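Local coordinates for protein phosphoserine aminotransferase SerC (PDB 3FFR) that probably transfers an amino group from glutamate to 3-phosphohydroxypyruvate to make phosphoserine, using covalently held pyridoxal phosphate, at residues Y45-A48 against S49-K53; N248-L251 against L252-T256. One frame throughout, in Å; residues are numbered along the deposited sequence.

Interaction 1: Y45-A48 against S49-K53; sequences YKTA and SDNLK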
# COMPACT_ATOMS: atom_id res chain seq x y z
N TYR A 45 3.23 13.72 -7.86
CA TYR A 45 2.38 12.75 -8.55
C TYR A 45 2.59 12.90 -10.05
O TYR A 45 2.88 11.93 -10.76
CB TYR A 45 0.90 12.95 -8.18
CG TYR A 45 -0.05 12.05 -8.89
CD1 TYR A 45 -0.31 12.21 -10.27
CD2 TYR A 45 -0.71 11.04 -8.22
CE1 TYR A 45 -1.18 11.35 -10.93
CE2 TYR A 45 -1.60 10.19 -8.86
CZ TYR A 45 -1.83 10.33 -10.21
OH TYR A 45 -2.69 9.45 -10.83
N LYS A 46 2.49 14.13 -10.54
CA LYS A 46 2.51 14.37 -11.99
C LYS A 46 3.84 14.01 -12.59
O LYS A 46 3.91 13.52 -13.71
CB LYS A 46 2.16 15.83 -12.30
CG LYS A 46 1.89 16.09 -13.75
CD LYS A 46 1.38 17.51 -13.91
CE LYS A 46 0.87 17.76 -15.33
NZ LYS A 46 1.91 17.62 -16.37
N THR A 47 4.89 14.21 -11.81
CA THR A 47 6.23 13.86 -12.30
C THR A 47 6.32 12.36 -12.58
O THR A 47 6.79 11.93 -13.63
CB THR A 47 7.30 14.25 -11.27
OG1 THR A 47 7.32 15.68 -11.14
CG2 THR A 47 8.67 13.75 -11.67
N ALA A 48 5.85 11.57 -11.62
CA ALA A 48 5.87 10.09 -11.76
C ALA A 48 4.97 9.65 -12.90
O ALA A 48 5.38 8.88 -13.77
CB ALA A 48 5.45 9.40 -10.45
N SER A 49 3.75 10.19 -12.92
CA SER A 49 2.78 9.84 -14.00
C SER A 49 3.28 10.22 -15.39
O SER A 49 3.34 9.40 -16.32
CB SER A 49 1.41 10.47 -13.70
OG SER A 49 0.44 10.10 -14.64
N ASP A 50 3.70 11.47 -15.54
CA ASP A 50 4.23 11.93 -16.82
C ASP A 50 5.47 11.15 -17.25
O ASP A 50 5.63 10.83 -18.43
CB ASP A 50 4.61 13.43 -16.78
CG ASP A 50 3.40 14.36 -16.84
OD1 ASP A 50 2.28 13.87 -17.08
OD2 ASP A 50 3.57 15.60 -16.66
N ASN A 51 6.38 10.92 -16.31
CA ASN A 51 7.66 10.24 -16.67
C ASN A 51 7.39 8.83 -17.15
O ASN A 51 8.06 8.34 -18.04
CB ASN A 51 8.67 10.21 -15.52
CG ASN A 51 9.35 11.55 -15.29
OD1 ASN A 51 9.13 12.53 -16.04
ND2 ASN A 51 10.18 11.63 -14.22
N LEU A 52 6.39 8.17 -16.57
CA LEU A 52 6.04 6.82 -17.02
C LEU A 52 5.47 6.88 -18.43
O LEU A 52 5.75 6.02 -19.27
CB LEU A 52 5.05 6.12 -16.07
CG LEU A 52 5.65 5.60 -14.77
CD1 LEU A 52 4.52 5.23 -13.77
CD2 LEU A 52 6.56 4.38 -15.03
N LYS A 53 4.65 7.89 -18.68
CA LYS A 53 4.02 8.02 -20.02
C LYS A 53 5.11 8.25 -21.06
O LYS A 53 5.06 7.76 -22.19
CB LYS A 53 2.98 9.12 -20.05
CG LYS A 53 1.76 8.80 -19.21
CD LYS A 53 0.79 9.97 -19.03
CE LYS A 53 -0.35 9.58 -18.13
NZ LYS A 53 -1.37 10.66 -17.91
O HOH W 1 -2.08 9.48 -13.54
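Lys46 and Asp50 meet one helical turn apart on the outer side of helix 39-55. Lys46 NZ lies 2.6 Å from Asp50 OD2, a short salt bridge. The carboxylate oxygen uses its syn lone pair, on the side of its other oxygen. The lysine leaves the backbone with CG anti to its N (chi1 -168°), runs extended, and bends only at its last torsion (chi4 -62°), which turns NZ onto OD2. On the way its CG passes 3.4 Å from the same oxygen. This is the loose side of the contact. Lys46 is exposed, and a bound polyethylene glycol lies close to Asp50. Thr47 is also exposed. Its CG2 lies beside Asn51 ND2, the two side chains pointing the same way, while its OG1 bonds back to Glu43 O.

The tight side holds Tyr45, Ala48, Ser49 and Leu52, all buried. Tyr45 CE1 stands 3.9 Å from Ser49 CB, which meets the ring obliquely. One water joins their polar ends, 2.8 Å from both Tyr45 OH and Ser49 OG, giving each buried hydroxyl a partner. Phe66 of strand 62-67 packs edge-to-face with the Tyr45 ring. Ala48 touches both Phe66 and Ile249. Leu52 CG lies 3.4 Å from Ala48 O and packs on Leu252. At the border of this side, the partly exposed Asn51 makes a hydrogen bond from ND2 to Gly253 O of helix 246-262.

Backbone bonds run regularly beneath both sides; Ser49 N to Tyr45 O is nearly straight at 174°. The arrangement is that of an amphipathic alpha-helix, with an i to i+4 lysine-aspartate salt bridge on its outer side and its inner side packed against strand 62-67 and helix 246-262.

Interaction 2: N248-L251 against L252-T256; sequences NIFL and LGKVT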
# COMPACT_ATOMS: atom_id res chain seq x y z
N ASN A 248 7.18 6.41 -2.24
CA ASN A 248 7.44 5.66 -3.46
C ASN A 248 7.03 6.40 -4.73
O ASN A 248 7.65 6.23 -5.77
CB ASN A 248 6.86 4.24 -3.48
CG ASN A 248 7.86 3.21 -3.00
OD1 ASN A 248 9.01 3.52 -2.68
ND2 ASN A 248 7.41 1.94 -2.95
N ILE A 249 5.96 7.18 -4.66
CA ILE A 249 5.57 7.98 -5.85
C ILE A 249 6.71 8.98 -6.14
O ILE A 249 7.09 9.21 -7.29
CB ILE A 249 4.19 8.68 -5.65
CG1 ILE A 249 3.10 7.59 -5.60
CG2 ILE A 249 3.91 9.65 -6.82
CD1 ILE A 249 1.68 8.11 -5.18
N PHE A 250 7.27 9.53 -5.08
CA PHE A 250 8.40 10.46 -5.20
C PHE A 250 9.61 9.76 -5.80
O PHE A 250 10.22 10.21 -6.79
CB PHE A 250 8.79 11.02 -3.83
CG PHE A 250 9.96 11.96 -3.86
CD1 PHE A 250 9.77 13.30 -4.19
CD2 PHE A 250 11.23 11.54 -3.51
CE1 PHE A 250 10.82 14.19 -4.19
CE2 PHE A 250 12.29 12.43 -3.52
CZ PHE A 250 12.08 13.75 -3.86
N LEU A 251 9.96 8.63 -5.21
CA LEU A 251 11.13 7.89 -5.67
C LEU A 251 10.93 7.42 -7.11
O LEU A 251 11.87 7.41 -7.90
CB LEU A 251 11.43 6.69 -4.76
CG LEU A 251 11.89 6.96 -3.33
CD1 LEU A 251 11.99 5.61 -2.61
CD2 LEU A 251 13.25 7.74 -3.30
N LEU A 252 9.71 7.03 -7.44
CA LEU A 252 9.42 6.56 -8.80
C LEU A 252 9.65 7.66 -9.85
O LEU A 252 10.20 7.43 -10.94
CB LEU A 252 8.02 5.95 -8.93
CG LEU A 252 7.68 5.26 -10.27
CD1 LEU A 252 8.64 4.09 -10.60
CD2 LEU A 252 6.21 4.80 -10.27
N GLY A 253 9.22 8.86 -9.53
CA GLY A 253 9.40 9.99 -10.45
C GLY A 253 10.87 10.31 -10.61
O GLY A 253 11.32 10.63 -11.70
N LYS A 254 11.64 10.18 -9.53
CA LYS A 254 13.07 10.47 -9.59
C LYS A 254 13.81 9.40 -10.41
O LYS A 254 14.64 9.70 -11.28
CB LYS A 254 13.69 10.56 -8.19
CG LYS A 254 13.24 11.77 -7.37
CD LYS A 254 13.63 13.10 -8.02
CE LYS A 254 13.28 14.29 -7.16
NZ LYS A 254 13.70 15.58 -7.78
N VAL A 255 13.52 8.14 -10.12
CA VAL A 255 14.19 7.01 -10.83
C VAL A 255 13.81 6.97 -12.28
O VAL A 255 14.65 6.75 -13.17
CB VAL A 255 13.89 5.65 -10.13
CG1 VAL A 255 14.22 4.45 -11.02
CG2 VAL A 255 14.65 5.61 -8.77
N THR A 256 12.54 7.21 -12.56
CA THR A 256 12.13 7.24 -13.96
C THR A 256 12.82 8.40 -14.66
O THR A 256 13.14 8.30 -15.85
CB THR A 256 10.63 7.29 -14.17
OG1 THR A 256 10.03 8.38 -13.42
CG2 THR A 256 9.99 5.95 -13.72
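Phe250 and Lys254 cross obliquely, one turn apart on helix 246-262. Lys254 CG lies over one face of the ring, and CE passes the rim at CZ. Lys254 CG sits 4.3 Å from the Phe250 ring centroid, 21° off the normal, in a CH-pi contact offset toward the rim. Further along, Lys254 CE comes 3.6 Å from Phe250 CZ. Phe250 holds CG anti to its backbone N; this chi1 of 179° swings the ring out to the flank along which the Lys254 chain leans back. The lysine bends at chi2 (-62°), keeping its methylenes beside the ring. The ring also packs on Val44, Ala26 and Ile31. An alanine in place of Phe250 would remove the ring, and is likely to leave the Lys254 chain without its support and open a gap facing Val44 and Ala26.

Leu251 packs on His22 and Met23 of helix 19-28, and Leu252 on Leu52 and Phe66. Thr256 OG1 turns back to Leu252 O at 2.7 Å, so that oxygen accepts two bonds, the other from Thr256 N. This is a largely buried stretch of alpha-helix with an i to i+4 aromatic-lysine pair, its side chains packed on helices 19-28 and 39-55.

How the interactions relate
Both interactions are local i to i+4 contacts, each along one helix, on neighbouring helices 39-55 and 246-262, with centres about 9 Å apart. Interaction 1 is partly buried and has a polar outer side. Interaction 2 is the more buried, with no exposed residue among those that touch. Their chemistry follows: a charged pair and a bridging water in the first, a lysine chain laid on an aromatic ring in the second. The helices meet directly: Tyr45 CA lies 3.9 Å from Ile249 CG2 in plain packing. Strand 62-67 packs on both through Phe66, while helix 19-28 packs on 248-256.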